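Local coordinates for protein putative branched-chain amino acid aminotransferase IlvE (Streptococcus mutans, PDB 4DQN) that probably transfers the amino group of leucine, isoleucine or valine to 2-oxoglutarate, using pyridoxal 5'-phosphate as cofactor, at residues A[177-189]-A[241-253]. Sequence-based numbering, arbitrary orientation.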
loop_
_atom_site.group_PDB
_atom_site.type_symbol
_atom_site.label_atom_id
_atom_site.label_comp_id
_atom_site.label_asym_id
_atom_site.label_seq_id
_atom_site.Cartn_x
_atom_site.Cartn_y
_atom_site.Cartn_z
ATOM N N ASP A 177 -0.899 8.187 10.678
ATOM C CA ASP A 177 -1.435 8.769 9.449
ATOM C C ASP A 177 -1.858 7.645 8.514
ATOM O O ASP A 177 -1.151 6.641 8.391
ATOM C CB ASP A 177 -0.378 9.632 8.739
ATOM C CG ASP A 177 0.128 10.787 9.596
ATOM O OD1 ASP A 177 -0.702 11.492 10.222
ATOM O OD2 ASP A 177 1.367 10.992 9.624
ATOM N N ARG A 178 -2.999 7.795 7.844
ATOM C CA ARG A 178 -3.363 6.807 6.830
ATOM C C ARG A 178 -2.718 7.157 5.482
ATOM O O ARG A 178 -2.602 6.307 4.601
ATOM C CB ARG A 178 -4.880 6.641 6.706
ATOM C CG ARG A 178 -5.628 7.831 6.155
ATOM C CD ARG A 178 -6.769 7.335 5.260
ATOM N NE ARG A 178 -7.495 6.231 5.893
ATOM C CZ ARG A 178 -8.135 5.270 5.226
ATOM N NH1 ARG A 178 -8.138 5.267 3.897
ATOM N NH2 ARG A 178 -8.767 4.305 5.893
ATOM N N ALA A 179 -2.278 8.405 5.341
ATOM C CA ALA A 179 -1.650 8.863 4.100
ATOM C C ALA A 179 -0.675 10.022 4.323
ATOM O O ALA A 179 -0.803 10.781 5.296
ATOM C CB ALA A 179 -2.711 9.263 3.093
ATOM N N ALA A 180 0.290 10.147 3.410
ATOM C CA ALA A 180 1.270 11.236 3.420
ATOM C C ALA A 180 0.663 12.496 2.802
ATOM O O ALA A 180 -0.340 12.401 2.086
ATOM C CB ALA A 180 2.498 10.813 2.638
ATOM N N PRO A 181 1.265 13.678 3.065
ATOM C CA PRO A 181 0.766 14.910 2.424
ATOM C C PRO A 181 0.791 14.845 0.892
ATOM O O PRO A 181 -0.149 15.318 0.244
ATOM C CB PRO A 181 1.733 15.986 2.926
ATOM C CG PRO A 181 2.214 15.468 4.259
ATOM C CD PRO A 181 2.304 13.963 4.079
ATOM N N HIS A 182 1.851 14.270 0.326
ATOM C CA HIS A 182 1.924 14.049 -1.115
ATOM C C HIS A 182 2.036 12.556 -1.433
ATOM O O HIS A 182 2.848 12.147 -2.273
ATOM C CB HIS A 182 3.116 14.799 -1.710
ATOM C CG HIS A 182 3.029 16.287 -1.560
ATOM N ND1 HIS A 182 4.089 17.054 -1.121
ATOM C CD2 HIS A 182 2.010 17.150 -1.794
ATOM C CE1 HIS A 182 3.725 18.325 -1.086
ATOM N NE2 HIS A 182 2.468 18.410 -1.486
ATOM N N GLY A 183 1.213 11.751 -0.759
ATOM C CA GLY A 183 1.203 10.308 -0.950
ATOM C C GLY A 183 0.026 9.882 -1.810
ATOM O O GLY A 183 -0.316 10.566 -2.787
ATOM N N THR A 184 -0.602 8.765 -1.442
ATOM C CA THR A 184 -1.686 8.185 -2.242
ATOM C C THR A 184 -3.059 8.345 -1.592
ATOM O O THR A 184 -3.993 7.605 -1.919
ATOM C CB THR A 184 -1.433 6.688 -2.519
ATOM O OG1 THR A 184 -1.197 5.994 -1.281
ATOM C CG2 THR A 184 -0.215 6.520 -3.423
ATOM N N GLY A 185 -3.179 9.313 -0.683
ATOM C CA GLY A 185 -4.394 9.493 0.101
ATOM C C GLY A 185 -5.676 9.731 -0.688
ATOM O O GLY A 185 -6.768 9.329 -0.254
ATOM N N ALA A 186 -5.548 10.394 -1.837
ATOM C CA ALA A 186 -6.711 10.736 -2.668
ATOM C C ALA A 186 -7.006 9.627 -3.685
ATOM O O ALA A 186 -7.849 9.783 -4.584
ATOM C CB ALA A 186 -6.479 12.072 -3.375
ATOM N N ALA A 187 -6.298 8.511 -3.534
ATOM C CA ALA A 187 -6.468 7.347 -4.399
ATOM C C ALA A 187 -6.969 6.167 -3.564
ATOM O O ALA A 187 -6.438 5.903 -2.481
ATOM C CB ALA A 187 -5.128 7.002 -5.084
ATOM N N LYS A 188 -7.994 5.462 -4.048
ATOM C CA LYS A 188 -8.535 4.318 -3.307
ATOM C C LYS A 188 -7.642 3.092 -3.504
ATOM O O LYS A 188 -7.964 2.192 -4.292
ATOM C CB LYS A 188 -9.969 4.013 -3.763
ATOM C CG LYS A 188 -10.831 3.280 -2.729
ATOM C CD LYS A 188 -12.305 3.452 -3.082
ATOM C CE LYS A 188 -13.213 2.750 -2.089
ATOM N NZ LYS A 188 -13.086 3.312 -0.711
ATOM N N VAL A 189 -6.519 3.060 -2.787
ATOM C CA VAL A 189 -5.544 1.983 -2.950
ATOM C C VAL A 189 -5.256 1.288 -1.622
ATOM O O VAL A 189 -5.336 1.900 -0.552
ATOM C CB VAL A 189 -4.222 2.503 -3.565
ATOM C CG1 VAL A 189 -4.485 3.113 -4.915
ATOM C CG2 VAL A 189 -3.575 3.546 -2.655
ATOM N N THR A 241 -17.656 20.009 4.689
ATOM C CA THR A 241 -16.880 18.766 4.637
ATOM C C THR A 241 -15.439 19.129 4.308
ATOM O O THR A 241 -15.204 20.071 3.553
ATOM C CB THR A 241 -17.471 17.781 3.587
ATOM O OG1 THR A 241 -16.801 16.511 3.645
ATOM C CG2 THR A 241 -17.351 18.348 2.189
ATOM N N PRO A 242 -14.467 18.405 4.893
ATOM C CA PRO A 242 -13.049 18.694 4.652
ATOM C C PRO A 242 -12.635 18.591 3.187
ATOM O O PRO A 242 -13.081 17.711 2.441
ATOM C CB PRO A 242 -12.331 17.606 5.464
ATOM C CG PRO A 242 -13.282 17.304 6.576
ATOM C CD PRO A 242 -14.645 17.379 5.936
ATOM N N LEU A 243 -11.771 19.511 2.780
ATOM C CA LEU A 243 -11.137 19.429 1.479
ATOM C C LEU A 243 -9.619 19.391 1.624
ATOM O O LEU A 243 -8.994 20.360 2.066
ATOM C CB LEU A 243 -11.540 20.623 0.621
ATOM C CG LEU A 243 -10.839 20.743 -0.734
ATOM C CD1 LEU A 243 -10.868 19.416 -1.517
ATOM C CD2 LEU A 243 -11.497 21.859 -1.518
ATOM N N SER A 244 -9.024 18.270 1.242
ATOM C CA SER A 244 -7.574 18.158 1.207
ATOM C C SER A 244 -7.201 17.280 0.032
ATOM O O SER A 244 -7.997 16.441 -0.386
ATOM C CB SER A 244 -7.042 17.557 2.512
ATOM O OG SER A 244 -5.903 16.735 2.275
ATOM N N PRO A 245 -5.989 17.476 -0.510
ATOM C CA PRO A 245 -5.479 16.631 -1.596
ATOM C C PRO A 245 -5.007 15.277 -1.073
ATOM O O PRO A 245 -4.463 14.476 -1.841
ATOM C CB PRO A 245 -4.269 17.422 -2.097
ATOM C CG PRO A 245 -3.788 18.172 -0.887
ATOM C CD PRO A 245 -5.038 18.544 -0.141
ATOM N N SER A 246 -5.195 15.050 0.228
ATOM C CA SER A 246 -4.747 13.833 0.901
ATOM C C SER A 246 -5.972 12.985 1.271
ATOM O O SER A 246 -5.857 11.886 1.825
ATOM C CB SER A 246 -3.935 14.207 2.155
ATOM O OG SER A 246 -3.566 13.060 2.904
ATOM N N ILE A 247 -7.146 13.509 0.937
ATOM C CA ILE A 247 -8.419 12.885 1.283
ATOM C C ILE A 247 -9.022 12.141 0.083
ATOM O O ILE A 247 -8.965 12.626 -1.051
ATOM C CB ILE A 247 -9.414 13.974 1.778
ATOM C CG1 ILE A 247 -9.018 14.461 3.179
ATOM C CG2 ILE A 247 -10.855 13.480 1.759
ATOM C CD1 ILE A 247 -9.784 15.709 3.614
ATOM N N LEU A 248 -9.580 10.957 0.331
ATOM C CA LEU A 248 -10.356 10.252 -0.687
ATOM C C LEU A 248 -11.725 10.909 -0.839
ATOM O O LEU A 248 -12.508 10.939 0.107
ATOM C CB LEU A 248 -10.561 8.786 -0.305
ATOM C CG LEU A 248 -11.494 8.052 -1.276
ATOM C CD1 LEU A 248 -10.678 7.243 -2.258
ATOM C CD2 LEU A 248 -12.505 7.174 -0.551
ATOM N N PRO A 249 -12.029 11.423 -2.039
ATOM C CA PRO A 249 -13.335 12.057 -2.255
ATOM C C PRO A 249 -14.446 11.018 -2.467
ATOM O O PRO A 249 -14.481 10.371 -3.520
ATOM C CB PRO A 249 -13.115 12.878 -3.533
ATOM C CG PRO A 249 -11.926 12.234 -4.238
ATOM C CD PRO A 249 -11.283 11.239 -3.295
ATOM N N SER A 250 -15.336 10.854 -1.487
ATOM C CA SER A 250 -16.386 9.835 -1.600
ATOM C C SER A 250 -17.554 10.292 -2.481
ATOM O O SER A 250 -17.875 11.488 -2.550
ATOM C CB SER A 250 -16.868 9.352 -0.221
ATOM O OG SER A 250 -17.909 10.153 0.308
ATOM N N VAL A 251 -18.161 9.344 -3.186
ATOM C CA VAL A 251 -19.338 9.636 -4.009
ATOM C C VAL A 251 -20.473 10.107 -3.098
ATOM O O VAL A 251 -21.259 10.995 -3.444
ATOM C CB VAL A 251 -19.761 8.389 -4.804
ATOM C CG1 VAL A 251 -20.910 8.710 -5.747
ATOM C CG2 VAL A 251 -18.583 7.851 -5.601
ATOM N N THR A 252 -20.533 9.520 -1.911
ATOM C CA THR A 252 -21.554 9.880 -0.932
ATOM C C THR A 252 -21.427 11.348 -0.513
ATOM O O THR A 252 -22.429 12.062 -0.429
ATOM C CB THR A 252 -21.485 8.946 0.289
ATOM O OG1 THR A 252 -21.461 7.588 -0.172
ATOM C CG2 THR A 252 -22.710 9.124 1.183
ATOM N N LYS A 253 -20.196 11.808 -0.288
ATOM C CA LYS A 253 -19.965 13.211 0.072
ATOM C C LYS A 253 -20.426 14.187 -1.002
ATOM O O LYS A 253 -21.083 15.187 -0.698
ATOM C CB LYS A 253 -18.485 13.467 0.381
ATOM C CG LYS A 253 -18.146 14.951 0.302
ATOM C CD LYS A 253 -16.679 15.248 0.542
ATOM C CE LYS A 253 -15.835 15.048 -0.701
ATOM N NZ LYS A 253 -14.401 15.342 -0.374
#
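Leu248 lies against the root of the Lys188 side chain. With CG anti to its backbone N (chi1 174°), the leucine carries its branch toward the lysine: CD1 packs on the aliphatic CB and CG, 3.6 Å from Lys188 CB, whereas CD2 comes 3.9 Å from Lys188 NZ. Lys188, predicted to carry the pyridoxal phosphate, which is not attached to it here, bends at its last torsion (chi4 63°), and NZ hydrogen-bonds Tyr193 OH.

The backbones meet without a classical hydrogen bond between them. Instead, two CA-H...O contacts join adjacent residues: Gly185 CA lies 3.3 Å from Ser246 O, and Ala186 CA is 3.4 Å from Ile247 O. Glycine suits the first position because, with no side chain, it lets Ser246 O come close to CA; alanine suits the second, its small methyl fitting beside the carbonyl oxygens of Pro245 and Ile247. Leu248 N lies 3.3 Å from Gly185 O at a poor angle and bonds Glu224 OE1 instead. Pro249 adds its CD, 3.9 Å from Ala186 O.

Ser246 supplies a small polar group toward Ala179 and Ala180. Its OG sits near Ala180 O and 3.9 Å from Ala179 CB; no hydrogen bond is made to Ala180 O, and the hydroxyl's polar partner is Glu223 OE1. Two residues earlier, Ser244 OG accepts from Ser246 N at 2.7 Å, an ST turn within the type I turn 244-247 that presents Ser246 to the neighbouring loop.

The contact thus joins the loop between strand 168-172 and helix 190-205 to the link from strand 238-241 into helix 251-262, N-capped by Ser250. Helix 79-92 touches Lys188 and Leu248 through Arg85, strands 222-225 and 228-234 pack against Ile247, and Pro181 meets Asp177 of the second subunit.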